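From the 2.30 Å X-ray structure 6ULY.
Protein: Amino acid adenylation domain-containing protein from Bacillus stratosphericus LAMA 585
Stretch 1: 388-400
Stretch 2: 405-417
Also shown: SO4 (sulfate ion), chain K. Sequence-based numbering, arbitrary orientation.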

# COMPACT_ATOMS: atom_id res chain seq x y z
N PRO A 388 0.76 28.97 -14.57
CA PRO A 388 -0.52 29.26 -15.22
C PRO A 388 -1.31 27.98 -15.46
O PRO A 388 -0.76 26.94 -15.83
CB PRO A 388 -0.11 29.92 -16.54
CG PRO A 388 1.20 30.56 -16.24
CD PRO A 388 1.88 29.67 -15.23
N GLY A 389 -2.63 28.07 -15.23
CA GLY A 389 -3.54 26.98 -15.46
C GLY A 389 -3.82 26.13 -14.24
O GLY A 389 -4.82 25.40 -14.23
N ILE A 390 -2.97 26.20 -13.21
CA ILE A 390 -3.07 25.34 -12.05
C ILE A 390 -3.73 26.10 -10.91
O ILE A 390 -3.43 27.28 -10.68
CB ILE A 390 -1.69 24.82 -11.62
CG1 ILE A 390 -1.07 23.93 -12.71
CG2 ILE A 390 -1.79 24.08 -10.30
CD1 ILE A 390 -1.67 22.55 -12.80
N THR A 391 -4.64 25.44 -10.20
CA THR A 391 -5.16 25.93 -8.94
C THR A 391 -4.75 24.96 -7.84
O THR A 391 -4.88 23.74 -8.00
CB THR A 391 -6.69 26.08 -8.97
OG1 THR A 391 -7.09 26.79 -10.15
CG2 THR A 391 -7.16 26.85 -7.76
N ILE A 392 -4.24 25.50 -6.74
CA ILE A 392 -3.89 24.70 -5.57
C ILE A 392 -4.80 25.13 -4.43
O ILE A 392 -5.18 26.30 -4.32
CB ILE A 392 -2.41 24.88 -5.17
CG1 ILE A 392 -1.52 24.68 -6.39
CG2 ILE A 392 -2.06 23.92 -4.05
CD1 ILE A 392 -0.06 24.83 -6.10
N ARG A 393 -5.17 24.17 -3.59
CA ARG A 393 -5.89 24.48 -2.36
C ARG A 393 -5.41 23.55 -1.26
O ARG A 393 -4.85 22.48 -1.51
CB ARG A 393 -7.41 24.37 -2.54
CG ARG A 393 -7.96 22.95 -2.62
CD ARG A 393 -9.49 22.95 -2.58
NE ARG A 393 -10.04 21.60 -2.57
CZ ARG A 393 -11.34 21.33 -2.55
NH1 ARG A 393 -12.24 22.31 -2.54
NH2 ARG A 393 -11.75 20.06 -2.54
N ILE A 394 -5.62 24.00 -0.03
CA ILE A 394 -5.27 23.25 1.17
C ILE A 394 -6.56 23.00 1.94
O ILE A 394 -7.31 23.94 2.23
CB ILE A 394 -4.26 24.03 2.04
CG1 ILE A 394 -3.10 24.56 1.19
CG2 ILE A 394 -3.76 23.15 3.18
CD1 ILE A 394 -2.19 23.50 0.61
N VAL A 395 -6.82 21.73 2.27
CA VAL A 395 -8.05 21.33 2.94
C VAL A 395 -7.72 20.51 4.18
O VAL A 395 -6.62 19.98 4.33
CB VAL A 395 -8.98 20.52 2.01
CG1 VAL A 395 -9.40 21.36 0.82
CG2 VAL A 395 -8.30 19.24 1.54
N ASN A 396 -8.71 20.39 5.07
CA ASN A 396 -8.53 19.72 6.34
C ASN A 396 -9.03 18.27 6.26
O ASN A 396 -9.34 17.76 5.18
CB ASN A 396 -9.22 20.50 7.46
CG ASN A 396 -10.74 20.56 7.30
OD1 ASN A 396 -11.33 19.80 6.53
ND2 ASN A 396 -11.36 21.47 8.04
N HIS A 397 -9.13 17.62 7.42
CA HIS A 397 -9.51 16.22 7.48
C HIS A 397 -10.80 15.95 6.70
O HIS A 397 -10.93 14.91 6.04
CB HIS A 397 -9.68 15.80 8.94
CG HIS A 397 -9.41 14.35 9.20
ND1 HIS A 397 -9.98 13.66 10.25
CD2 HIS A 397 -8.61 13.46 8.56
CE1 HIS A 397 -9.55 12.41 10.24
NE2 HIS A 397 -8.72 12.26 9.23
N GLN A 398 -11.76 16.87 6.76
CA GLN A 398 -13.04 16.71 6.09
C GLN A 398 -13.07 17.35 4.71
O GLN A 398 -14.15 17.58 4.16
CB GLN A 398 -14.17 17.30 6.94
CG GLN A 398 -14.43 16.53 8.23
CD GLN A 398 -15.72 16.96 8.89
OE1 GLN A 398 -16.50 17.73 8.32
NE2 GLN A 398 -15.97 16.46 10.09
N HIS A 399 -11.90 17.64 4.13
CA HIS A 399 -11.81 18.21 2.79
C HIS A 399 -12.49 19.57 2.70
O HIS A 399 -12.97 19.98 1.64
CB HIS A 399 -12.38 17.25 1.74
CG HIS A 399 -11.58 16.00 1.57
ND1 HIS A 399 -11.94 15.00 0.69
CD2 HIS A 399 -10.44 15.58 2.17
CE1 HIS A 399 -11.05 14.03 0.75
NE2 HIS A 399 -10.13 14.36 1.64
N GLU A 400 -12.53 20.29 3.82
CA GLU A 400 -13.01 21.66 3.85
C GLU A 400 -11.85 22.63 3.62
O GLU A 400 -10.75 22.43 4.13
CB GLU A 400 -13.68 21.97 5.19
CG GLU A 400 -14.99 21.23 5.42
CD GLU A 400 -15.51 21.37 6.84
OE1 GLU A 400 -14.71 21.69 7.74
OE2 GLU A 400 -16.72 21.16 7.05
N ASP A 405 -1.71 29.89 5.75
CA ASP A 405 -0.90 29.67 6.96
C ASP A 405 -1.52 28.60 7.86
O ASP A 405 -1.40 28.67 9.09
CB ASP A 405 -0.70 30.98 7.73
CG ASP A 405 0.09 32.01 6.94
OD1 ASP A 405 1.09 31.63 6.30
OD2 ASP A 405 -0.29 33.20 6.97
N HIS A 406 -2.17 27.61 7.26
CA HIS A 406 -2.73 26.46 7.97
C HIS A 406 -2.29 25.20 7.25
O HIS A 406 -2.60 25.02 6.07
CB HIS A 406 -4.26 26.52 8.05
CG HIS A 406 -4.78 27.41 9.13
ND1 HIS A 406 -5.31 26.92 10.31
CD2 HIS A 406 -4.88 28.76 9.21
CE1 HIS A 406 -5.70 27.92 11.07
NE2 HIS A 406 -5.45 29.05 10.43
N ILE A 407 -1.58 24.32 7.95
CA ILE A 407 -1.12 23.08 7.35
C ILE A 407 -2.31 22.16 7.10
O ILE A 407 -3.08 21.86 8.02
CB ILE A 407 -0.08 22.39 8.24
CG1 ILE A 407 1.21 23.22 8.27
CG2 ILE A 407 0.19 20.97 7.72
CD1 ILE A 407 2.28 22.68 9.19
N GLY A 408 -2.47 21.72 5.86
CA GLY A 408 -3.53 20.80 5.50
C GLY A 408 -3.16 19.95 4.30
O GLY A 408 -1.98 19.86 3.93
N ARG A 409 -4.15 19.32 3.68
CA ARG A 409 -3.93 18.42 2.56
C ARG A 409 -3.90 19.22 1.26
O ARG A 409 -4.85 19.94 0.94
CB ARG A 409 -5.02 17.36 2.51
CG ARG A 409 -4.94 16.36 3.64
CD ARG A 409 -6.31 15.97 4.17
NE ARG A 409 -6.21 14.89 5.15
CZ ARG A 409 -5.87 15.06 6.43
NH1 ARG A 409 -5.60 16.28 6.89
NH2 ARG A 409 -5.80 14.02 7.24
N VAL A 410 -2.80 19.07 0.51
CA VAL A 410 -2.62 19.79 -0.74
C VAL A 410 -3.44 19.12 -1.83
O VAL A 410 -3.37 17.90 -2.01
CB VAL A 410 -1.14 19.85 -1.13
CG1 VAL A 410 -0.96 20.67 -2.41
CG2 VAL A 410 -0.30 20.43 0.00
N GLN A 411 -4.20 19.91 -2.57
CA GLN A 411 -4.96 19.41 -3.71
C GLN A 411 -4.69 20.30 -4.91
O GLN A 411 -4.42 21.49 -4.78
CB GLN A 411 -6.47 19.38 -3.40
CG GLN A 411 -6.86 18.37 -2.33
CD GLN A 411 -8.37 18.24 -2.19
OE1 GLN A 411 -9.13 19.12 -2.59
NE2 GLN A 411 -8.81 17.12 -1.62
N ILE A 412 -4.78 19.70 -6.10
CA ILE A 412 -4.40 20.36 -7.34
C ILE A 412 -5.54 20.24 -8.33
O ILE A 412 -6.07 19.15 -8.56
CB ILE A 412 -3.12 19.75 -7.94
CG1 ILE A 412 -1.98 19.75 -6.92
CG2 ILE A 412 -2.73 20.51 -9.19
CD1 ILE A 412 -1.55 21.12 -6.49
N LYS A 413 -5.90 21.36 -8.95
CA LYS A 413 -6.82 21.39 -10.07
C LYS A 413 -6.13 22.05 -11.26
O LYS A 413 -5.46 23.07 -11.10
CB LYS A 413 -8.10 22.16 -9.73
CG LYS A 413 -9.19 22.04 -10.80
CD LYS A 413 -10.19 23.21 -10.75
CE LYS A 413 -10.67 23.51 -9.35
NZ LYS A 413 -11.82 24.46 -9.35
N GLY A 414 -6.29 21.46 -12.44
CA GLY A 414 -5.74 22.05 -13.63
C GLY A 414 -5.78 21.13 -14.83
O GLY A 414 -6.29 20.01 -14.78
N PRO A 415 -5.21 21.60 -15.94
CA PRO A 415 -5.22 20.83 -17.18
C PRO A 415 -4.06 19.85 -17.34
O PRO A 415 -3.97 19.21 -18.39
CB PRO A 415 -5.14 21.93 -18.24
CG PRO A 415 -4.28 22.98 -17.59
CD PRO A 415 -4.60 22.93 -16.12
N THR A 416 -3.18 19.74 -16.35
CA THR A 416 -2.00 18.89 -16.45
C THR A 416 -2.21 17.52 -15.83
O THR A 416 -1.28 16.71 -15.81
CB THR A 416 -0.80 19.57 -15.78
OG1 THR A 416 -0.96 19.53 -14.35
CG2 THR A 416 -0.67 21.02 -16.21
N THR A 417 -3.41 17.24 -15.32
CA THR A 417 -3.64 16.00 -14.59
C THR A 417 -3.70 14.82 -15.55
O THR A 417 -4.22 14.92 -16.66
CB THR A 417 -4.94 16.11 -13.79
OG1 THR A 417 -4.82 17.15 -12.81
CG2 THR A 417 -5.25 14.80 -13.08
S SO4 K . -7.67 11.81 2.97
O1 SO4 K . -8.60 11.46 1.90
O2 SO4 K . -8.14 11.28 4.22
O3 SO4 K . -7.53 13.24 3.08
O4 SO4 K . -6.39 11.24 2.66
O HOH W 1 -7.21 25.51 -12.32

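Two antiparallel strands, 391-395 and 408-413, pair through alternating narrow and wide rungs, and the side chains divide between an aliphatic face (Ile392, Ile394, Val410, Ile412) and a mostly polar one that also carries Val395. Before the ladder begins, Gly389 sits at phi 94°, where a CB would jam against the preceding carbonyl, so the backbone itself calls for glycine. Gly389 O lies 3.1 Å from Pro415 CD, close packing where the second strand has already ended. Ile390 then reaches across with its end: Ile390 CD1 comes within 3.5 Å of Thr416 OG1, and CG2 meets Ile412 CG2 at 3.9 Å. Across from it Gly414 leaves room for this CD1: a CB there would fall 2.7 Å from Ile390 CD1.

Thr391 opens the hydrogen-bonded rungs. Thr391 N donates to Lys413 O at 2.7 Å and Lys413 N returns the bond to Thr391 O at 2.8 Å, both almost straight at 178°. A water links Gly389, Thr391 and Lys413, donating to Gly389 O and Lys413 O and hydrogen-bonding to Thr391 OG1 at 2.5 Å.

Ile392 faces Ile412 in a non-hydrogen-bonded pair, where contact passes to the side chains: Ile392 CG1 packs 3.6 Å from Ile412 CD1, and Ile392 CG2 lies 3.8 Å from Val410 CG1.

Arg393 pairs with Gln411 twice over. Backbone bonds run from Arg393 N to Gln411 O (3.0 Å) and from Gln411 N to Arg393 O (2.9 Å). On the face of Arg393 and Gln411, Gln411 OE1 lies near the guanidinium plane and accepts from both Arg393 NE (2.6 Å) and Arg393 NH2 (2.8 Å).

Ile394 returns to the aliphatic face, with Ile394 CD1 3.7 Å from Val410 CG2. Ile394 CG2 comes 3.3 Å from Gly408 N; a CB on that glycine would clash with Ile394 CG2 and with Val395 O.

Val395 closes the ladder: Val395 N donates to Arg409 O at 3.0 Å, and Arg409 N to Val395 O at 2.6 Å. The chain then turns, a type I turn from Asn396 to His399, with Asn396 OD1 accepting from Glu400 N at 3.0 Å. The Arg409 guanidinium lies against this turn, with His397 N over one of its faces and Arg409 NH2 3.2 Å from CD2 of the poorly ordered His397. His399 lays one ring face over the Gln411 amide, 4.4 Å from His399 CG to Gln411 NE2, while a sulfate, probably from the crystallisation liquor, bridges the stretches: SO4 O3 accepts from His399 NE2 (3.2 Å) and Arg409 NE (3.0 Å).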